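Ethylbenzene dehydrogenase alpha-subunit (Aromatoleum aromaticum, PDB 2IVF) is a molybdopterin oxidoreductase subunit that holds a molybdenum atom, an iron/sulfur cluster and the ligands MGD and MD1. Local coordinates at residues A[139-144]-A[636-641]; A[156-161]-A[642-647]; A[292-297]-A[425-430]. All coordinates share one frame; numbering follows the deposited sequence.

Interaction 1 of 3, residues A[139-144]-A[636-641]; sequences GDERVK and ETRMSS. With MD1 (phosphoric acid 4-(2-amino-4-oxo-3,4,5,6,-tetrahydro-pteridin-6-yl)-2-hydroxy-3,4-dimercapto-but-3-en-yl ester guanylate ester), chain N.
M639 N donates to E141 O over 3.1 Å, almost in line with the carbonyl (C=O...N angle 167°). V143 N meets T637 O, also at 3.1 Å, but from above the carbonyl plane, 50° out of it. These two bonds flank R142 and R638, the non-hydrogen-bonded pair of a single antiparallel bridge. R142 CA-H turns to T637 O and R638 CA-H to E141 O. T637 O is shared further with a water that accepts from R142 NE at 2.8 Å and also bonds V143 O. Beside the backbones V143 CG1 rests on M639 CE, 3.8 Å away, the two side chains crossing at about a right angle.

The same residues, 636-638, meet the ribose of MD1 on their other side. E636 takes both hydroxyls, O2' to OE1 at 2.8 Å and O3' to OE2 at 2.6 Å, while OE1 also accepts the backbone N of R638. A bend in the R638 chain (chi3 79°) turns NE to O2' at 2.8 Å, and NH2 reaches O3' at 2.7 Å. Each hydroxyl oxygen is thus gripped by a carboxylate and a guanidinium together. T637 CG2 lies against N1 of the guanine.

Further out, D922 forms a salt bridge with R638 and E657 one with R142, while N861 hydrogen-bonds E141. An acidic residue at the end of a strand taking both ribose hydroxyls is an arrangement familiar from dinucleotide-binding folds, here in the MD1 pocket.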
loop_
_atom_site.group_PDB
_atom_site.type_symbol
_atom_site.label_atom_id
_atom_site.label_comp_id
_atom_site.label_asym_id
_atom_site.label_seq_id
_atom_site.Cartn_x
_atom_site.Cartn_y
_atom_site.Cartn_z
ATOM N N GLY A 139 13.000 12.802 0.364
ATOM C CA GLY A 139 13.301 11.989 1.519
ATOM C C GLY A 139 14.752 11.585 1.646
ATOM O O GLY A 139 15.493 11.513 0.653
ATOM N N ASP A 140 15.152 11.289 2.879
ATOM C CA ASP A 140 16.534 10.957 3.156
ATOM C C ASP A 140 16.922 9.578 2.675
ATOM O O ASP A 140 18.055 9.149 2.873
ATOM C CB ASP A 140 16.795 11.047 4.645
ATOM C CG ASP A 140 16.853 12.481 5.132
ATOM O OD1 ASP A 140 17.232 13.360 4.351
ATOM O OD2 ASP A 140 16.531 12.710 6.301
ATOM N N GLU A 141 15.978 8.855 2.076
ATOM C CA GLU A 141 16.326 7.571 1.464
ATOM C C GLU A 141 17.010 7.752 0.135
ATOM O O GLU A 141 17.506 6.795 -0.426
ATOM C CB GLU A 141 15.096 6.723 1.268
ATOM C CG GLU A 141 14.037 7.338 0.311
ATOM C CD GLU A 141 12.895 7.999 1.052
ATOM O OE1 GLU A 141 13.174 8.923 1.884
ATOM O OE2 GLU A 141 11.713 7.607 0.782
ATOM N N ARG A 142 17.030 8.973 -0.404
ATOM C CA ARG A 142 17.528 9.143 -1.764
ATOM C C ARG A 142 19.026 9.184 -1.878
ATOM O O ARG A 142 19.694 9.817 -1.076
ATOM C CB ARG A 142 16.989 10.417 -2.373
ATOM C CG ARG A 142 15.541 10.405 -2.576
ATOM C CD ARG A 142 15.161 11.553 -3.502
ATOM N NE ARG A 142 15.537 11.251 -4.871
ATOM C CZ ARG A 142 15.089 11.898 -5.937
ATOM N NH1 ARG A 142 14.235 12.886 -5.799
ATOM N NH2 ARG A 142 15.492 11.528 -7.161
ATOM N N VAL A 143 19.530 8.520 -2.909
ATOM C CA VAL A 143 20.883 8.681 -3.356
ATOM C C VAL A 143 20.886 9.681 -4.526
ATOM O O VAL A 143 20.115 9.557 -5.484
ATOM C CB VAL A 143 21.498 7.337 -3.640
ATOM C CG1 VAL A 143 21.479 6.538 -2.353
ATOM C CG2 VAL A 143 20.724 6.567 -4.678
ATOM N N LYS A 144 21.691 10.721 -4.363
ATOM C CA LYS A 144 21.704 11.868 -5.254
ATOM C C LYS A 144 23.045 12.061 -5.946
ATOM O O LYS A 144 23.145 12.862 -6.892
ATOM C CB LYS A 144 21.310 13.142 -4.463
ATOM C CG LYS A 144 19.816 13.212 -4.119
ATOM C CD LYS A 144 19.380 14.500 -3.324
ATOM C CE LYS A 144 20.351 14.949 -2.259
ATOM N NZ LYS A 144 19.862 16.167 -1.506
ATOM N N GLU A 636 20.129 3.254 -8.780
ATOM C CA GLU A 636 19.120 3.425 -7.759
ATOM C C GLU A 636 18.711 4.851 -7.519
ATOM O O GLU A 636 19.479 5.811 -7.693
ATOM C CB GLU A 636 19.639 2.818 -6.438
ATOM C CG GLU A 636 19.139 1.424 -6.117
ATOM C CD GLU A 636 17.677 1.292 -5.817
ATOM O OE1 GLU A 636 16.899 2.298 -5.815
ATOM O OE2 GLU A 636 17.293 0.127 -5.564
ATOM N N THR A 637 17.479 4.992 -7.077
ATOM C CA THR A 637 16.983 6.227 -6.527
ATOM C C THR A 637 17.107 6.220 -5.020
ATOM O O THR A 637 17.084 7.273 -4.378
ATOM C CB THR A 637 15.498 6.397 -6.847
ATOM O OG1 THR A 637 14.810 5.219 -6.432
ATOM C CG2 THR A 637 15.309 6.601 -8.350
ATOM N N ARG A 638 17.257 5.027 -4.462
ATOM C CA ARG A 638 17.052 4.809 -3.065
ATOM C C ARG A 638 18.150 3.856 -2.532
ATOM O O ARG A 638 18.666 2.996 -3.264
ATOM C CB ARG A 638 15.641 4.222 -2.933
ATOM C CG ARG A 638 15.122 3.879 -1.579
ATOM C CD ARG A 638 13.816 3.054 -1.704
ATOM N NE ARG A 638 14.174 1.683 -2.022
ATOM C CZ ARG A 638 14.427 0.739 -1.119
ATOM N NH1 ARG A 638 14.344 0.980 0.191
ATOM N NH2 ARG A 638 14.803 -0.436 -1.532
ATOM N N MET A 639 18.536 4.042 -1.273
ATOM C CA MET A 639 19.536 3.168 -0.668
ATOM C C MET A 639 18.858 1.886 -0.193
ATOM O O MET A 639 18.438 1.749 0.969
ATOM C CB MET A 639 20.330 3.842 0.436
ATOM C CG MET A 639 21.425 2.953 0.946
ATOM S SD MET A 639 22.698 2.613 -0.289
ATOM C CE MET A 639 23.635 4.125 -0.316
ATOM N N SER A 640 18.696 0.966 -1.143
ATOM C CA SER A 640 18.110 -0.343 -0.860
ATOM C C SER A 640 19.072 -1.165 -0.050
ATOM O O SER A 640 20.248 -0.873 0.000
ATOM C CB SER A 640 17.785 -1.086 -2.168
ATOM O OG SER A 640 18.949 -1.495 -2.831
ATOM N N SER A 641 18.551 -2.212 0.579
ATOM C CA SER A 641 19.382 -3.110 1.324
ATOM C C SER A 641 20.427 -3.733 0.428
ATOM O O SER A 641 21.578 -3.931 0.862
ATOM C CB SER A 641 18.530 -4.187 2.009
ATOM O OG SER A 641 17.872 -4.971 1.065
HETATM P PB MD1 N . 12.068 -5.986 -6.389
HETATM O O3B MD1 N . 11.564 -4.815 -5.454
HETATM O O1B MD1 N . 11.758 -5.591 -7.788
HETATM O O2B MD1 N . 13.389 -6.516 -5.984
HETATM O O3A MD1 N . 11.049 -7.139 -6.004
HETATM C C10 MD1 N . 9.791 -7.333 -6.686
HETATM C C11 MD1 N . 9.094 -8.410 -5.870
HETATM O O11 MD1 N . 8.584 -7.684 -4.701
HETATM C C12 MD1 N . 7.922 -8.968 -6.633
HETATM S S12 MD1 N . 7.258 -8.161 -7.987
HETATM C C13 MD1 N . 7.293 -10.118 -6.227
HETATM S S13 MD1 N . 5.944 -10.740 -7.028
HETATM C C14 MD1 N . 7.761 -10.920 -5.074
HETATM N N15 MD1 N . 6.880 -11.110 -3.972
HETATM C C16 MD1 N . 7.298 -11.731 -2.823
HETATM C C15 MD1 N . 6.344 -11.982 -1.854
HETATM O O14 MD1 N . 5.136 -11.664 -2.021
HETATM N N17 MD1 N . 6.827 -12.522 -0.707
HETATM C C17 MD1 N . 8.171 -12.866 -0.561
HETATM N N16 MD1 N . 8.523 -13.413 0.594
HETATM N N18 MD1 N . 9.060 -12.651 -1.544
HETATM C C20 MD1 N . 8.635 -12.099 -2.661
HETATM N N8 MD1 N . 9.518 -11.926 -3.679
HETATM C C7 MD1 N . 9.221 -11.271 -4.924
HETATM P PA MD1 N . 12.324 -3.740 -4.529
HETATM O O1A MD1 N . 11.366 -2.600 -4.398
HETATM O O2A MD1 N . 12.736 -4.425 -3.283
HETATM O "O5'" MD1 N . 13.614 -3.292 -5.323
HETATM C "C5'" MD1 N . 13.398 -2.472 -6.466
HETATM C "C4'" MD1 N . 14.275 -1.290 -6.399
HETATM O "O4'" MD1 N . 13.841 -0.489 -7.492
HETATM C "C1'" MD1 N . 14.116 0.850 -7.080
HETATM N N9 MD1 N . 13.397 1.879 -7.843
HETATM C C4 MD1 N . 13.978 2.638 -8.760
HETATM N N3 MD1 N . 15.259 2.633 -9.200
HETATM C C2 MD1 N . 15.642 3.481 -10.154
HETATM N N2 MD1 N . 16.922 3.474 -10.613
HETATM N N1 MD1 N . 14.724 4.407 -10.609
HETATM C C6 MD1 N . 13.412 4.469 -10.205
HETATM O O6 MD1 N . 12.657 5.289 -10.727
HETATM C C5 MD1 N . 13.008 3.535 -9.238
HETATM N N7 MD1 N . 11.876 3.290 -8.588
HETATM C C8 MD1 N . 12.124 2.276 -7.753
HETATM C "C2'" MD1 N . 13.676 0.902 -5.620
HETATM O "O2'" MD1 N . 14.326 1.945 -4.854
HETATM C "C3'" MD1 N . 13.974 -0.516 -5.110
HETATM O "O3'" MD1 N . 15.131 -0.549 -4.234
HETATM O O HOH W 1 17.495 9.472 -5.779
#

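Interaction 2 of 3, residues A[156-161]-A[642-647]; sequences GKWKRV and SAMYAD
A Met-aromatic contact between W158 and M644 joins strand 158-160 to the 3-10 turn 643-645. The sulfur sits at the rim of the indole: M644 SD is 4.8 Å from the centroid of the five-membered ring of W158 and 86° off its normal, so it faces the ring edge and not the pi cloud. There W158 NE1 points at it, giving a weak N-H...S hydrogen bond of 3.7 Å that is nonetheless fairly straight (160°).

The far corner of the indole pushes into the turn. W158 CH2 lies 3.4 Å from A643 O, which is at the ring edge, and 3.3 Å from A646 O, with the methyl of A646 a little beyond. A643 O is already engaged, since it accepts the N-H of A646 in the turn. Bends along the M644 chain, the last of them at chi3 (-68°), bring CE back to G156, where it rests on CA at 3.6 Å. G156 has positive phi, which glycine accepts readily. A water closes the gap between the backbones, accepting from G156 N at 2.8 Å and donating to M644 O at 2.6 Å.

W158 leans on L147 and R149 of strand 147-149, next to its own strand 158-160, which is outermost in the mixed sheet within this chain. D647, which leads into strand 648-651 of that sheet, pairs with R149 and R153 and accepts from I632 N of strand 631-636. S642 and Y645 touch helix 610-613, while F103 of the beta-subunit packs on W158.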
loop_
_atom_site.group_PDB
_atom_site.type_symbol
_atom_site.label_atom_id
_atom_site.label_comp_id
_atom_site.label_asym_id
_atom_site.label_seq_id
_atom_site.Cartn_x
_atom_site.Cartn_y
_atom_site.Cartn_z
ATOM N N GLY A 156 28.586 0.232 5.163
ATOM C CA GLY A 156 27.946 1.546 5.248
ATOM C C GLY A 156 28.932 2.690 5.236
ATOM O O GLY A 156 28.705 3.747 5.866
ATOM N N LYS A 157 30.050 2.457 4.551
ATOM C CA LYS A 157 31.073 3.466 4.358
ATOM C C LYS A 157 31.174 3.795 2.865
ATOM O O LYS A 157 31.555 2.937 2.037
ATOM C CB LYS A 157 32.437 2.989 4.892
ATOM C CG LYS A 157 32.497 2.650 6.399
ATOM C CD LYS A 157 33.950 2.398 6.829
ATOM C CE LYS A 157 34.063 2.010 8.300
ATOM N NZ LYS A 157 35.470 1.832 8.700
ATOM N N TRP A 158 30.805 5.036 2.527
ATOM C CA TRP A 158 30.732 5.494 1.164
ATOM C C TRP A 158 31.433 6.827 0.967
ATOM O O TRP A 158 31.596 7.633 1.893
ATOM C CB TRP A 158 29.256 5.724 0.819
ATOM C CG TRP A 158 28.359 4.543 0.899
ATOM C CD1 TRP A 158 27.408 4.276 1.852
ATOM C CD2 TRP A 158 28.254 3.500 -0.077
ATOM N NE1 TRP A 158 26.732 3.115 1.527
ATOM C CE2 TRP A 158 27.228 2.630 0.344
ATOM C CE3 TRP A 158 28.921 3.231 -1.279
ATOM C CZ2 TRP A 158 26.864 1.529 -0.384
ATOM C CZ3 TRP A 158 28.569 2.115 -1.997
ATOM C CH2 TRP A 158 27.543 1.279 -1.554
ATOM N N LYS A 159 31.879 7.058 -0.258
ATOM C CA LYS A 159 32.333 8.379 -0.676
ATOM C C LYS A 159 31.714 8.743 -2.018
ATOM O O LYS A 159 31.388 7.877 -2.847
ATOM C CB LYS A 159 33.850 8.410 -0.756
ATOM C CG LYS A 159 34.457 7.800 -2.012
ATOM C CD LYS A 159 35.971 7.778 -1.893
ATOM C CE LYS A 159 36.626 6.939 -2.980
ATOM N NZ LYS A 159 38.103 6.949 -2.869
ATOM N N ARG A 160 31.470 10.032 -2.183
ATOM C CA ARG A 160 30.973 10.544 -3.418
ATOM C C ARG A 160 32.105 10.485 -4.438
ATOM O O ARG A 160 33.245 10.803 -4.114
ATOM C CB ARG A 160 30.618 11.999 -3.211
ATOM C CG ARG A 160 30.087 12.693 -4.427
ATOM C CD ARG A 160 29.939 14.178 -4.142
ATOM N NE ARG A 160 29.477 14.898 -5.337
ATOM C CZ ARG A 160 29.253 16.217 -5.387
ATOM N NH1 ARG A 160 29.419 16.986 -4.307
ATOM N NH2 ARG A 160 28.848 16.774 -6.527
ATOM N N VAL A 161 31.780 10.103 -5.673
ATOM C CA VAL A 161 32.705 10.224 -6.802
ATOM C C VAL A 161 31.930 10.797 -7.979
ATOM O O VAL A 161 30.712 10.902 -7.893
ATOM C CB VAL A 161 33.258 8.850 -7.191
ATOM C CG1 VAL A 161 34.006 8.240 -6.003
ATOM C CG2 VAL A 161 32.113 7.946 -7.626
ATOM N N SER A 642 20.067 -4.023 -0.830
ATOM C CA SER A 642 21.055 -4.629 -1.754
ATOM C C SER A 642 22.128 -3.650 -2.232
ATOM O O SER A 642 23.292 -4.042 -2.408
ATOM C CB SER A 642 20.381 -5.330 -2.953
ATOM O OG SER A 642 19.386 -6.233 -2.491
ATOM N N ALA A 643 21.733 -2.401 -2.468
ATOM C CA ALA A 643 22.659 -1.324 -2.823
ATOM C C ALA A 643 23.708 -1.100 -1.752
ATOM O O ALA A 643 24.820 -0.681 -2.047
ATOM C CB ALA A 643 21.876 0.009 -3.114
ATOM N N MET A 644 23.358 -1.381 -0.494
ATOM C CA MET A 644 24.319 -1.288 0.600
ATOM C C MET A 644 25.504 -2.214 0.424
ATOM O O MET A 644 26.549 -2.001 1.022
ATOM C CB MET A 644 23.620 -1.488 1.942
ATOM C CG MET A 644 22.777 -0.251 2.313
ATOM S SD MET A 644 23.819 1.175 2.671
ATOM C CE MET A 644 24.649 0.686 4.202
ATOM N N TYR A 645 25.350 -3.250 -0.394
ATOM C CA TYR A 645 26.436 -4.175 -0.661
ATOM C C TYR A 645 27.139 -3.919 -1.975
ATOM O O TYR A 645 28.070 -4.634 -2.332
ATOM C CB TYR A 645 25.912 -5.608 -0.687
ATOM C CG TYR A 645 25.456 -6.078 0.637
ATOM C CD1 TYR A 645 24.181 -5.795 1.059
ATOM C CD2 TYR A 645 26.309 -6.783 1.503
ATOM C CE1 TYR A 645 23.740 -6.202 2.278
ATOM C CE2 TYR A 645 25.842 -7.209 2.753
ATOM C CZ TYR A 645 24.533 -6.901 3.101
ATOM O OH TYR A 645 23.972 -7.273 4.319
ATOM N N ALA A 646 26.732 -2.882 -2.675
ATOM C CA ALA A 646 27.318 -2.566 -3.957
ATOM C C ALA A 646 28.693 -1.928 -3.812
ATOM O O ALA A 646 29.073 -1.392 -2.755
ATOM C CB ALA A 646 26.386 -1.614 -4.722
ATOM N N ASP A 647 29.455 -1.989 -4.889
ATOM C CA ASP A 647 30.702 -1.296 -4.988
ATOM C C ASP A 647 30.499 0.110 -5.466
ATOM O O ASP A 647 31.254 0.985 -5.083
ATOM C CB ASP A 647 31.625 -2.032 -5.935
ATOM C CG ASP A 647 31.812 -3.465 -5.529
ATOM O OD1 ASP A 647 32.098 -3.730 -4.329
ATOM O OD2 ASP A 647 31.660 -4.321 -6.412
HETATM O O HOH W 2 27.742 -0.306 2.578
#

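Interaction 3 of 3, residues A[292-297]-A[425-430]; sequences ADLHVP and VSLIRE
L427 projects from helix 425-437 as a single bump against strand 294-296 and settles between the side chains of L294 and V296, which rise on the same side of the strand. Its CG is anti to the backbone N (chi1 -167°), which carries the branch outward, and its two methyls then divide the work. CD1 goes to L294, touching CD2 at 3.8 Å and CD1 at 3.9 Å as the two leucines slide past each other in opposite directions. CD2 goes to the other side of the hollow, where it lies 4.1 Å from CG2 of V296 and approaches CD of P297 at 4.5 Å. The floor between is backbone: H295 O comes within 3.7 Å of L427 CD2.

The helix segment runs across the strand segment, at 109° between their N-to-C directions and 10.3 Å between axes. Within 425-430, L427 supplies most of the helix side. The next turn adds E430, whose OE2 meets L294 CD1 tip to tip at 4.1 Å, and beyond these segments L431 packs on both L294 and V296.

H295 points the opposite way, its NE2 hydrogen-bonded to A282 O. Apart from the carbonyl and the carboxylate oxygen, the pieces that meet are hydrocarbon, and nothing polar ties strand to helix directly. Their fit therefore rests on shape and burial, while the charge of E430 at the margin is met by K434 and by R279 of the beta-subunit. That implies an apolar seam between sheet and helix with its ionic partners at its partly exposed margin.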
loop_
_atom_site.group_PDB
_atom_site.type_symbol
_atom_site.label_atom_id
_atom_site.label_comp_id
_atom_site.label_asym_id
_atom_site.label_seq_id
_atom_site.Cartn_x
_atom_site.Cartn_y
_atom_site.Cartn_z
ATOM N N ALA A 292 -16.202 -8.939 1.460
ATOM C CA ALA A 292 -16.608 -10.311 1.195
ATOM C C ALA A 292 -17.880 -10.724 1.923
ATOM O O ALA A 292 -18.104 -10.380 3.093
ATOM C CB ALA A 292 -15.474 -11.268 1.546
ATOM N N ASP A 293 -18.707 -11.481 1.217
ATOM C CA ASP A 293 -19.831 -12.201 1.814
ATOM C C ASP A 293 -19.391 -13.456 2.567
ATOM O O ASP A 293 -20.023 -13.874 3.539
ATOM C CB ASP A 293 -20.855 -12.553 0.743
ATOM C CG ASP A 293 -21.449 -11.335 0.100
ATOM O OD1 ASP A 293 -22.054 -10.504 0.825
ATOM O OD2 ASP A 293 -21.284 -11.202 -1.121
ATOM N N LEU A 294 -18.315 -14.068 2.095
ATOM C CA LEU A 294 -17.853 -15.332 2.572
ATOM C C LEU A 294 -16.373 -15.312 2.606
ATOM O O LEU A 294 -15.720 -14.815 1.689
ATOM C CB LEU A 294 -18.265 -16.446 1.591
ATOM C CG LEU A 294 -19.755 -16.860 1.602
ATOM C CD1 LEU A 294 -20.033 -17.811 0.443
ATOM C CD2 LEU A 294 -20.052 -17.543 2.917
ATOM N N HIS A 295 -15.860 -15.854 3.673
ATOM C CA HIS A 295 -14.479 -16.269 3.774
ATOM C C HIS A 295 -14.397 -17.775 3.729
ATOM O O HIS A 295 -15.023 -18.498 4.559
ATOM C CB HIS A 295 -13.919 -15.758 5.109
ATOM C CG HIS A 295 -12.537 -16.198 5.373
ATOM N ND1 HIS A 295 -12.118 -16.533 6.637
ATOM C CD2 HIS A 295 -11.487 -16.446 4.539
ATOM C CE1 HIS A 295 -10.847 -16.902 6.583
ATOM N NE2 HIS A 295 -10.436 -16.828 5.328
ATOM N N VAL A 296 -13.561 -18.269 2.821
ATOM C CA VAL A 296 -13.292 -19.688 2.727
ATOM C C VAL A 296 -11.907 -19.891 3.354
ATOM O O VAL A 296 -10.904 -19.518 2.758
ATOM C CB VAL A 296 -13.357 -20.168 1.252
ATOM C CG1 VAL A 296 -12.878 -21.627 1.127
ATOM C CG2 VAL A 296 -14.789 -19.960 0.619
ATOM N N PRO A 297 -11.860 -20.432 4.599
ATOM C CA PRO A 297 -10.659 -20.427 5.405
ATOM C C PRO A 297 -9.785 -21.624 5.118
ATOM O O PRO A 297 -9.539 -22.506 5.965
ATOM C CB PRO A 297 -11.203 -20.422 6.828
ATOM C CG PRO A 297 -12.447 -21.189 6.733
ATOM C CD PRO A 297 -13.012 -20.975 5.353
ATOM N N VAL A 425 -17.897 -28.545 5.269
ATOM C CA VAL A 425 -18.722 -29.220 4.254
ATOM C C VAL A 425 -19.858 -28.356 3.676
ATOM O O VAL A 425 -20.095 -28.336 2.442
ATOM C CB VAL A 425 -19.319 -30.506 4.839
ATOM C CG1 VAL A 425 -20.333 -31.128 3.889
ATOM C CG2 VAL A 425 -18.174 -31.503 5.166
ATOM N N SER A 426 -20.535 -27.627 4.552
ATOM C CA SER A 426 -21.677 -26.806 4.159
ATOM C C SER A 426 -21.261 -25.796 3.105
ATOM O O SER A 426 -21.978 -25.528 2.149
ATOM C CB SER A 426 -22.289 -26.116 5.386
ATOM O OG SER A 426 -21.332 -25.330 6.121
ATOM N N LEU A 427 -20.082 -25.236 3.293
ATOM C CA LEU A 427 -19.574 -24.198 2.413
ATOM C C LEU A 427 -19.037 -24.766 1.089
ATOM O O LEU A 427 -19.168 -24.162 0.032
ATOM C CB LEU A 427 -18.492 -23.418 3.181
ATOM C CG LEU A 427 -17.995 -22.101 2.641
ATOM C CD1 LEU A 427 -19.182 -21.199 2.111
ATOM C CD2 LEU A 427 -17.138 -21.374 3.685
ATOM N N ILE A 428 -18.385 -25.912 1.160
ATOM C CA ILE A 428 -17.989 -26.642 -0.038
ATOM C C ILE A 428 -19.234 -26.951 -0.903
ATOM O O ILE A 428 -19.267 -26.662 -2.120
ATOM C CB ILE A 428 -17.269 -27.930 0.328
ATOM C CG1 ILE A 428 -15.925 -27.595 1.019
ATOM C CG2 ILE A 428 -17.115 -28.822 -0.949
ATOM C CD1 ILE A 428 -15.027 -28.861 1.441
ATOM N N ARG A 429 -20.274 -27.484 -0.270
ATOM C CA ARG A 429 -21.483 -27.850 -1.012
ATOM C C ARG A 429 -22.202 -26.612 -1.535
ATOM O O ARG A 429 -22.610 -26.584 -2.702
ATOM C CB ARG A 429 -22.409 -28.720 -0.172
ATOM C CG ARG A 429 -23.324 -29.605 -1.025
ATOM C CD ARG A 429 -23.894 -30.764 -0.274
ATOM N NE ARG A 429 -23.054 -31.953 -0.229
ATOM C CZ ARG A 429 -22.784 -32.645 0.882
ATOM N NH1 ARG A 429 -23.229 -32.260 2.087
ATOM N NH2 ARG A 429 -22.033 -33.732 0.790
ATOM N N GLU A 430 -22.336 -25.575 -0.697
ATOM C CA GLU A 430 -22.955 -24.328 -1.148
ATOM C C GLU A 430 -22.256 -23.692 -2.349
ATOM O O GLU A 430 -22.905 -23.291 -3.313
ATOM C CB GLU A 430 -22.983 -23.290 -0.037
ATOM C CG GLU A 430 -23.689 -21.996 -0.438
ATOM C CD GLU A 430 -23.729 -20.997 0.721
ATOM O OE1 GLU A 430 -23.877 -21.462 1.872
ATOM O OE2 GLU A 430 -23.589 -19.799 0.442
#

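All three contacts are buried, yet they show how chemistry follows place. Interactions 1 and 2 form one neighbourhood, their centres 11 Å apart: residues 637-647 run between strands 631-636 and 648-651, and M639 joins the two by packing on both M644 and W158. Beside MD1, interaction 1 joins its segments by backbone bonds, and its charged groups E636 and R638 turn to MD1; interaction 2, further out, uses sulfur, an indole and a water. Interaction 3 stands about 45 Å from the first, centre to centre, on a separate parallel sheet nearer MGD, and is almost wholly aliphatic. The beta-subunit reaches all three, so the buried contacts lie close to the subunit interface.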